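Local atomic coordinates of Co-type Nitrile Hydratase beta subunit (Pseudomonas putida, PDB entry 3QYH), a protein that forms, as the beta subunit, part of a cobalt-type nitrile hydratase, an enzyme that hydrates nitriles to the corresponding amides. Residues 166-171 with 183-188; 188-193 with 209-214. All coordinates share one frame; numbering follows the deposited sequence.

Following the chain from its N terminus, strand 158-168 ends in the segment 166-171, a short helix at 171-174 follows, and interaction 1 closes this connection where the chain returns as strand 183-191. That strand continues directly into interaction 2: Val188 is the last residue of segment 183-188 and the first of segment 188-193, and the second connection, which starts with helix 192-196, closes where strand 206-212 comes back alongside. The two contacts therefore follow in series, neither nested nor crossed, and strand 183-191 lies between its two neighbours in one antiparallel sheet. Their centres are about 12 Å apart, and probable hydrogen bonds between Tyr186 OH and Asp213 OD2 and between Thr187 OG1 and Asp210 OD2 also join them.

Interaction 1 (166-171 with 183-188); sequences GVFVTP and QHVYTV
Val167 lays its CG2 methyl over one face of the His184 imidazole, 3.9 Å from the ring centroid and displaced toward the rim, a CH-pi contact between an antiparallel non-hydrogen-bonded pair. With His184 CG beside its backbone N (chi1 -76°), the ring lies alongside Gly166, ND1 3.6 Å from Gly166 CA and hydrogen-bonded to Asp164 OD1. An alanine in place of His184 would probably leave the Val167 methyl without its aromatic cover and Asp164 without this partner. On the face that carries Phe168, its side chain and Val185 cross at about a right angle, with Val185 CG2 3.8 Å from Phe168 CD2; apolar side chains of the partner subunit pack on both. The backbones are joined where Phe168 N donates to Gln183 O at 2.8 Å, Gln183 N returns a bond to Phe168 O, and Val185 N reaches Gly166 O. Beyond the strand end the Gln183 side chain, extended beyond CG, sends NE2 to Thr170 OG1 at 2.9 Å; OG1 also bonds the backbone O of His181, while Gln183 OE1 takes the Asp214 N-H. The paired strands form an antiparallel beta hairpin with a long, partly helical loop, part of the SH3-like C-terminal domain.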
ATOM      1  N   GLY B 166     -13.306   8.659  10.250  1.00 17.94           N
ATOM      2  CA  GLY B 166     -12.851   9.320  11.460  1.00 13.12           C
ATOM      3  C   GLY B 166     -11.606  10.147  11.214  1.00 19.86           C
ATOM      4  O   GLY B 166     -11.265  10.451  10.066  1.00 19.15           O
ATOM      5  N   VAL B 167     -10.910  10.486  12.283  1.00 14.76           N
ATOM      6  CA  VAL B 167      -9.853  11.475  12.250  1.00 16.38           C
ATOM      7  C   VAL B 167      -8.464  10.872  12.048  1.00 19.24           C
ATOM      8  O   VAL B 167      -8.098   9.916  12.722  1.00 16.87           O
ATOM      9  CB  VAL B 167      -9.855  12.312  13.550  1.00 16.35           C
ATOM     10  CG1 VAL B 167      -8.657  13.262  13.591  1.00 14.22           C
ATOM     11  CG2 VAL B 167     -11.159  13.091  13.670  1.00 20.70           C
ATOM     12  N   PHE B 168      -7.683  11.468  11.144  1.00 17.47           N
ATOM     13  CA  PHE B 168      -6.329  10.998  10.836  1.00 13.90           C
ATOM     14  C   PHE B 168      -5.361  12.155  10.667  1.00 17.76           C
ATOM     15  O   PHE B 168      -5.765  13.284  10.360  1.00 16.47           O
ATOM     16  CB  PHE B 168      -6.338  10.168   9.547  1.00 12.31           C
ATOM     17  CG  PHE B 168      -7.022   8.839   9.698  1.00 16.56           C
ATOM     18  CD1 PHE B 168      -6.298   7.710  10.036  1.00 16.67           C
ATOM     19  CD2 PHE B 168      -8.395   8.727   9.528  1.00 14.75           C
ATOM     20  CE1 PHE B 168      -6.936   6.460  10.188  1.00 19.47           C
ATOM     21  CE2 PHE B 168      -9.039   7.507   9.693  1.00 20.39           C
ATOM     22  CZ  PHE B 168      -8.306   6.370  10.026  1.00 15.62           C
ATOM     23  N   VAL B 169      -4.079  11.869  10.855  1.00 13.55           N
ATOM     24  CA  VAL B 169      -3.024  12.810  10.533  1.00 12.58           C
ATOM     25  C   VAL B 169      -3.182  13.282   9.077  1.00 13.56           C
ATOM     26  O   VAL B 169      -3.637  12.521   8.224  1.00 14.92           O
ATOM     27  CB  VAL B 169      -1.636  12.128  10.672  1.00 14.74           C
ATOM     28  CG1 VAL B 169      -0.518  13.010  10.077  1.00 14.83           C
ATOM     29  CG2 VAL B 169      -1.351  11.773  12.152  1.00 14.75           C
ATOM     30  N   THR B 170      -2.817  14.529   8.803  1.00 15.90           N
ATOM     31  CA  THR B 170      -2.780  15.054   7.440  1.00 15.83           C
ATOM     32  C   THR B 170      -1.363  14.972   6.863  1.00 13.78           C
ATOM     33  O   THR B 170      -0.434  15.628   7.366  1.00 15.25           O
ATOM     34  CB  THR B 170      -3.266  16.530   7.409  1.00 18.25           C
ATOM     35  OG1 THR B 170      -4.633  16.593   7.825  1.00 15.39           O
ATOM     36  CG2 THR B 170      -3.128  17.128   5.989  1.00 18.03           C
ATOM     37  N   PRO B 171      -1.188  14.192   5.784  1.00 14.85           N
ATOM     38  CA  PRO B 171       0.141  13.987   5.198  1.00 12.96           C
ATOM     39  C   PRO B 171       0.701  15.268   4.597  1.00 17.03           C
ATOM     40  O   PRO B 171       1.908  15.468   4.684  1.00 14.97           O
ATOM     41  CB  PRO B 171      -0.100  12.942   4.098  1.00 11.32           C
ATOM     42  CG  PRO B 171      -1.421  12.355   4.411  1.00 20.11           C
ATOM     43  CD  PRO B 171      -2.220  13.457   5.046  1.00 14.58           C
ATOM     44  N   GLN B 183      -7.690  15.577  10.775  1.00 14.80           N
ATOM     45  CA  GLN B 183      -9.007  15.892  10.243  1.00 15.68           C
ATOM     46  C   GLN B 183      -9.598  14.597   9.722  1.00 17.49           C
ATOM     47  O   GLN B 183      -8.915  13.564   9.675  1.00 15.55           O
ATOM     48  CB  GLN B 183      -8.911  16.948   9.122  1.00 17.41           C
ATOM     49  CG  GLN B 183      -8.088  16.489   7.905  1.00 13.60           C
ATOM     50  CD  GLN B 183      -7.977  17.540   6.806  1.00 18.80           C
ATOM     51  OE1 GLN B 183      -8.971  18.165   6.417  1.00 18.94           O
ATOM     52  NE2 GLN B 183      -6.760  17.740   6.293  1.00 17.16           N
ATOM     53  N   HIS B 184     -10.872  14.637   9.349  1.00 15.33           N
ATOM     54  CA  HIS B 184     -11.541  13.462   8.845  1.00 12.76           C
ATOM     55  C   HIS B 184     -11.048  13.011   7.472  1.00 19.24           C
ATOM     56  O   HIS B 184     -10.650  13.832   6.622  1.00 16.04           O
ATOM     57  CB  HIS B 184     -13.054  13.679   8.820  1.00 16.95           C
ATOM     58  CG  HIS B 184     -13.690  13.582  10.171  1.00 18.57           C
ATOM     59  ND1 HIS B 184     -14.421  12.487  10.571  1.00 21.22           N
ATOM     60  CD2 HIS B 184     -13.660  14.427  11.229  1.00 20.25           C
ATOM     61  CE1 HIS B 184     -14.850  12.678  11.809  1.00 19.60           C
ATOM     62  NE2 HIS B 184     -14.395  13.841  12.233  1.00 21.58           N
ATOM     63  N   VAL B 185     -11.085  11.698   7.275  1.00 14.05           N
ATOM     64  CA  VAL B 185     -10.805  11.082   5.983  1.00 14.64           C
ATOM     65  C   VAL B 185     -12.055  10.336   5.559  1.00 15.66           C
ATOM     66  O   VAL B 185     -12.667   9.617   6.367  1.00 19.33           O
ATOM     67  CB  VAL B 185      -9.619  10.092   6.089  1.00 14.23           C
ATOM     68  CG1 VAL B 185      -9.491   9.266   4.816  1.00 12.64           C
ATOM     69  CG2 VAL B 185      -8.325  10.848   6.390  1.00 14.19           C
ATOM     70  N   TYR B 186     -12.461  10.515   4.310  1.00 14.26           N
ATOM     71  CA  TYR B 186     -13.665   9.866   3.805  1.00 13.43           C
ATOM     72  C   TYR B 186     -13.288   8.993   2.623  1.00 18.26           C
ATOM     73  O   TYR B 186     -12.388   9.343   1.854  1.00 16.91           O
ATOM     74  CB  TYR B 186     -14.673  10.909   3.306  1.00 14.18           C
ATOM     75  CG  TYR B 186     -14.978  12.049   4.267  1.00 17.26           C
ATOM     76  CD1 TYR B 186     -14.215  13.215   4.271  1.00 14.03           C
ATOM     77  CD2 TYR B 186     -16.054  11.967   5.154  1.00 14.17           C
ATOM     78  CE1 TYR B 186     -14.498  14.251   5.147  1.00 16.44           C
ATOM     79  CE2 TYR B 186     -16.348  13.003   6.023  1.00 16.02           C
ATOM     80  CZ  TYR B 186     -15.579  14.136   6.018  1.00 15.58           C
ATOM     81  OH  TYR B 186     -15.850  15.171   6.874  1.00 21.97           O
ATOM     82  N   THR B 187     -13.973   7.871   2.448  1.00 12.54           N
ATOM     83  CA  THR B 187     -13.976   7.242   1.126  1.00 14.95           C
ATOM     84  C   THR B 187     -15.023   7.923   0.248  1.00 19.33           C
ATOM     85  O   THR B 187     -16.189   8.057   0.645  1.00 15.73           O
ATOM     86  CB  THR B 187     -14.270   5.735   1.164  1.00 14.80           C
ATOM     87  OG1 THR B 187     -13.260   5.075   1.928  1.00 16.45           O
ATOM     88  CG2 THR B 187     -14.250   5.155  -0.268  1.00 15.11           C
ATOM     89  N   VAL B 188     -14.600   8.363  -0.935  1.00 16.69           N
ATOM     90  CA  VAL B 188     -15.492   9.051  -1.853  1.00 14.15           C
ATOM     91  C   VAL B 188     -15.634   8.218  -3.106  1.00 14.15           C
ATOM     92  O   VAL B 188     -14.633   7.764  -3.648  1.00 15.16           O
ATOM     93  CB  VAL B 188     -14.949  10.424  -2.232  1.00 14.77           C
ATOM     94  CG1 VAL B 188     -15.862  11.090  -3.276  1.00 14.40           C
ATOM     95  CG2 VAL B 188     -14.787  11.303  -0.994  1.00 14.49           C
TER

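Interaction 2 (188-193 with 209-214); sequences VSFTSV and VDLWDD
Phe190 CG lies anti to its carbonyl carbon and beside the backbone N (chi1 -62°), and Leu211 CG takes the same position (chi1 -67°); both residues direct CB toward the opposing segment, and with CG so placed the ring and the leucine branch can meet. They do so tip to tip: Leu211 CD1 comes to the edge of the Phe190 ring, near its plane, 4.1 Å from CZ. The same Leu211 methyl also lies 4.1 Å from Val188 CG2, the two side chains crossing at about a right angle, so that one branch of the leucine touches both Val188 and Phe190. Val209 approaches the ring obliquely, its CG2 3.9 Å from Phe190 CE1 and little farther from CD1.

The backbones are joined beside this grouping by the antiparallel hydrogen-bonded pair of Val188 and Val209. Val188 N donates to Val209 O at 2.8 Å in a nearly straight bond, and Val209 N donates back to Val188 O at 3.0 Å. From strand 136-139, Val137 packs on Val188, and Val139 on both Phe190 and Leu211. Val209 also pairs in parallel with a strand of the partner subunit, which carries the sheet across the interface.

Chemically the side-chain contact is wholly apolar: methyl groups and ring carbons meet by dispersion, all four residues are buried, and the polar atoms that bind across it belong to the backbone. The two N-H...O bonds probably fix the pairing of Val188 with Val209, and the apolar side chains are likely to keep water from them.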
ATOM      1  N   VAL B 188     -14.600   8.363  -0.935  1.00 16.69           N
ATOM      2  CA  VAL B 188     -15.492   9.051  -1.853  1.00 14.15           C
ATOM      3  C   VAL B 188     -15.634   8.218  -3.106  1.00 14.15           C
ATOM      4  O   VAL B 188     -14.633   7.764  -3.648  1.00 15.16           O
ATOM      5  CB  VAL B 188     -14.949  10.424  -2.232  1.00 14.77           C
ATOM      6  CG1 VAL B 188     -15.862  11.090  -3.276  1.00 14.40           C
ATOM      7  CG2 VAL B 188     -14.787  11.303  -0.994  1.00 14.49           C
ATOM      8  N   SER B 189     -16.870   8.018  -3.572  1.00 13.06           N
ATOM      9  CA  SER B 189     -17.125   7.163  -4.728  1.00 11.63           C
ATOM     10  C   SER B 189     -17.378   8.022  -5.984  1.00 17.16           C
ATOM     11  O   SER B 189     -18.181   8.947  -5.965  1.00 19.03           O
ATOM     12  CB  SER B 189     -18.324   6.242  -4.458  1.00 12.68           C
ATOM     13  OG  SER B 189     -18.642   5.455  -5.575  1.00 17.93           O
ATOM     14  N   PHE B 190     -16.678   7.697  -7.065  1.00 16.31           N
ATOM     15  CA  PHE B 190     -16.789   8.412  -8.338  1.00 17.12           C
ATOM     16  C   PHE B 190     -17.250   7.427  -9.387  1.00 15.57           C
ATOM     17  O   PHE B 190     -16.778   6.302  -9.420  1.00 16.72           O
ATOM     18  CB  PHE B 190     -15.418   8.949  -8.777  1.00 13.85           C
ATOM     19  CG  PHE B 190     -14.814   9.940  -7.829  1.00 14.60           C
ATOM     20  CD1 PHE B 190     -13.933   9.524  -6.844  1.00 15.34           C
ATOM     21  CD2 PHE B 190     -15.093  11.295  -7.941  1.00 13.21           C
ATOM     22  CE1 PHE B 190     -13.356  10.435  -5.960  1.00 14.74           C
ATOM     23  CE2 PHE B 190     -14.535  12.219  -7.050  1.00 12.36           C
ATOM     24  CZ  PHE B 190     -13.654  11.791  -6.072  1.00 16.73           C
ATOM     25  N   THR B 191     -18.146   7.841 -10.276  1.00 15.52           N
ATOM     26  CA  THR B 191     -18.521   6.966 -11.377  1.00 14.22           C
ATOM     27  C   THR B 191     -17.426   6.970 -12.419  1.00 14.83           C
ATOM     28  O   THR B 191     -16.690   7.941 -12.562  1.00 16.12           O
ATOM     29  CB  THR B 191     -19.805   7.434 -12.101  1.00 16.34           C
ATOM     30  OG1 THR B 191     -19.562   8.732 -12.666  1.00 18.92           O
ATOM     31  CG2 THR B 191     -20.979   7.513 -11.132  1.00 15.91           C
ATOM     32  N   SER B 192     -17.344   5.884 -13.168  1.00 16.18           N
ATOM     33  CA  SER B 192     -16.388   5.778 -14.259  1.00 19.49           C
ATOM     34  C   SER B 192     -16.556   6.938 -15.263  1.00 22.87           C
ATOM     35  O   SER B 192     -15.576   7.488 -15.775  1.00 18.47           O
ATOM     36  CB  SER B 192     -16.564   4.426 -14.947  1.00 19.73           C
ATOM     37  OG  SER B 192     -15.663   4.264 -16.023  1.00 32.83           O
ATOM     38  N   VAL B 193     -17.799   7.313 -15.545  1.00 18.67           N
ATOM     39  CA  VAL B 193     -18.051   8.382 -16.512  1.00 19.32           C
ATOM     40  C   VAL B 193     -17.560   9.717 -15.993  1.00 19.31           C
ATOM     41  O   VAL B 193     -16.985  10.506 -16.730  1.00 19.87           O
ATOM     42  CB  VAL B 193     -19.546   8.471 -16.906  1.00 22.87           C
ATOM     43  CG1 VAL B 193     -19.796   9.663 -17.825  1.00 25.39           C
ATOM     44  CG2 VAL B 193     -19.972   7.197 -17.609  1.00 32.71           C
ATOM     45  N   VAL B 209     -11.956   6.499  -3.614  1.00 12.96           N
ATOM     46  CA  VAL B 209     -10.685   7.119  -3.246  1.00 10.81           C
ATOM     47  C   VAL B 209     -10.785   7.689  -1.838  1.00 15.16           C
ATOM     48  O   VAL B 209     -11.805   8.282  -1.477  1.00 14.51           O
ATOM     49  CB  VAL B 209     -10.323   8.269  -4.239  1.00 13.87           C
ATOM     50  CG1 VAL B 209      -8.893   8.766  -4.007  1.00 11.48           C
ATOM     51  CG2 VAL B 209     -10.502   7.816  -5.703  1.00 11.63           C
ATOM     52  N   ASP B 210      -9.722   7.558  -1.045  1.00 11.92           N
ATOM     53  CA  ASP B 210      -9.754   8.112   0.298  1.00 13.36           C
ATOM     54  C   ASP B 210      -9.169   9.520   0.369  1.00 15.19           C
ATOM     55  O   ASP B 210      -8.003   9.745   0.027  1.00 14.00           O
ATOM     56  CB  ASP B 210      -9.074   7.165   1.300  1.00 15.45           C
ATOM     57  CG  ASP B 210      -9.777   5.820   1.391  1.00 20.01           C
ATOM     58  OD1 ASP B 210      -9.172   4.861   1.924  1.00 18.80           O
ATOM     59  OD2 ASP B 210     -10.938   5.723   0.917  1.00 18.86           O
ATOM     60  N   LEU B 211      -9.984  10.462   0.827  1.00 13.35           N
ATOM     61  CA  LEU B 211      -9.654  11.870   0.678  1.00 13.91           C
ATOM     62  C   LEU B 211      -9.886  12.607   1.987  1.00 16.18           C
ATOM     63  O   LEU B 211     -10.850  12.320   2.701  1.00 16.28           O
ATOM     64  CB  LEU B 211     -10.502  12.478  -0.436  1.00 11.62           C
ATOM     65  CG  LEU B 211     -10.165  11.927  -1.824  1.00 16.55           C
ATOM     66  CD1 LEU B 211     -11.237  12.298  -2.823  1.00 16.54           C
ATOM     67  CD2 LEU B 211      -8.771  12.408  -2.319  1.00 12.37           C
ATOM     68  N   TRP B 212      -8.996  13.542   2.299  1.00 10.22           N
ATOM     69  CA  TRP B 212      -9.083  14.304   3.527  1.00 12.46           C
ATOM     70  C   TRP B 212     -10.127  15.413   3.414  1.00 17.49           C
ATOM     71  O   TRP B 212     -10.399  15.915   2.325  1.00 18.27           O
ATOM     72  CB  TRP B 212      -7.721  14.885   3.885  1.00 12.63           C
ATOM     73  CG  TRP B 212      -6.785  13.904   4.595  1.00 15.47           C
ATOM     74  CD1 TRP B 212      -6.435  13.912   5.921  1.00 16.67           C
ATOM     75  CD2 TRP B 212      -6.096  12.792   4.009  1.00 14.67           C
ATOM     76  NE1 TRP B 212      -5.573  12.873   6.188  1.00 17.23           N
ATOM     77  CE2 TRP B 212      -5.346  12.177   5.028  1.00 17.85           C
ATOM     78  CE3 TRP B 212      -6.032  12.263   2.717  1.00 13.52           C
ATOM     79  CZ2 TRP B 212      -4.550  11.057   4.795  1.00 15.37           C
ATOM     80  CZ3 TRP B 212      -5.232  11.156   2.494  1.00 14.55           C
ATOM     81  CH2 TRP B 212      -4.496  10.576   3.520  1.00 12.43           C
ATOM     82  N   ASP B 213     -10.713  15.779   4.546  1.00 17.83           N
ATOM     83  CA  ASP B 213     -11.830  16.725   4.600  1.00 17.13           C
ATOM     84  C   ASP B 213     -11.539  18.009   3.820  1.00 17.48           C
ATOM     85  O   ASP B 213     -12.340  18.417   2.974  1.00 16.53           O
ATOM     86  CB  ASP B 213     -12.171  17.058   6.063  1.00 16.22           C
ATOM     87  CG  ASP B 213     -13.453  17.851   6.199  1.00 22.07           C
ATOM     88  OD1 ASP B 213     -13.467  19.001   5.741  1.00 20.92           O
ATOM     89  OD2 ASP B 213     -14.442  17.324   6.770  1.00 22.83           O
ATOM     90  N   ASP B 214     -10.401  18.647   4.081  1.00 15.79           N
ATOM     91  CA  ASP B 214     -10.130  19.900   3.380  1.00 18.79           C
ATOM     92  C   ASP B 214      -9.631  19.742   1.938  1.00 20.67           C
ATOM     93  O   ASP B 214      -9.229  20.721   1.327  1.00 18.70           O
ATOM     94  CB  ASP B 214      -9.242  20.858   4.198  1.00 16.81           C
ATOM     95  CG  ASP B 214      -7.811  20.378   4.335  1.00 20.13           C
ATOM     96  OD1 ASP B 214      -7.441  19.347   3.728  1.00 20.54           O
ATOM     97  OD2 ASP B 214      -7.045  21.036   5.064  1.00 22.03           O
TER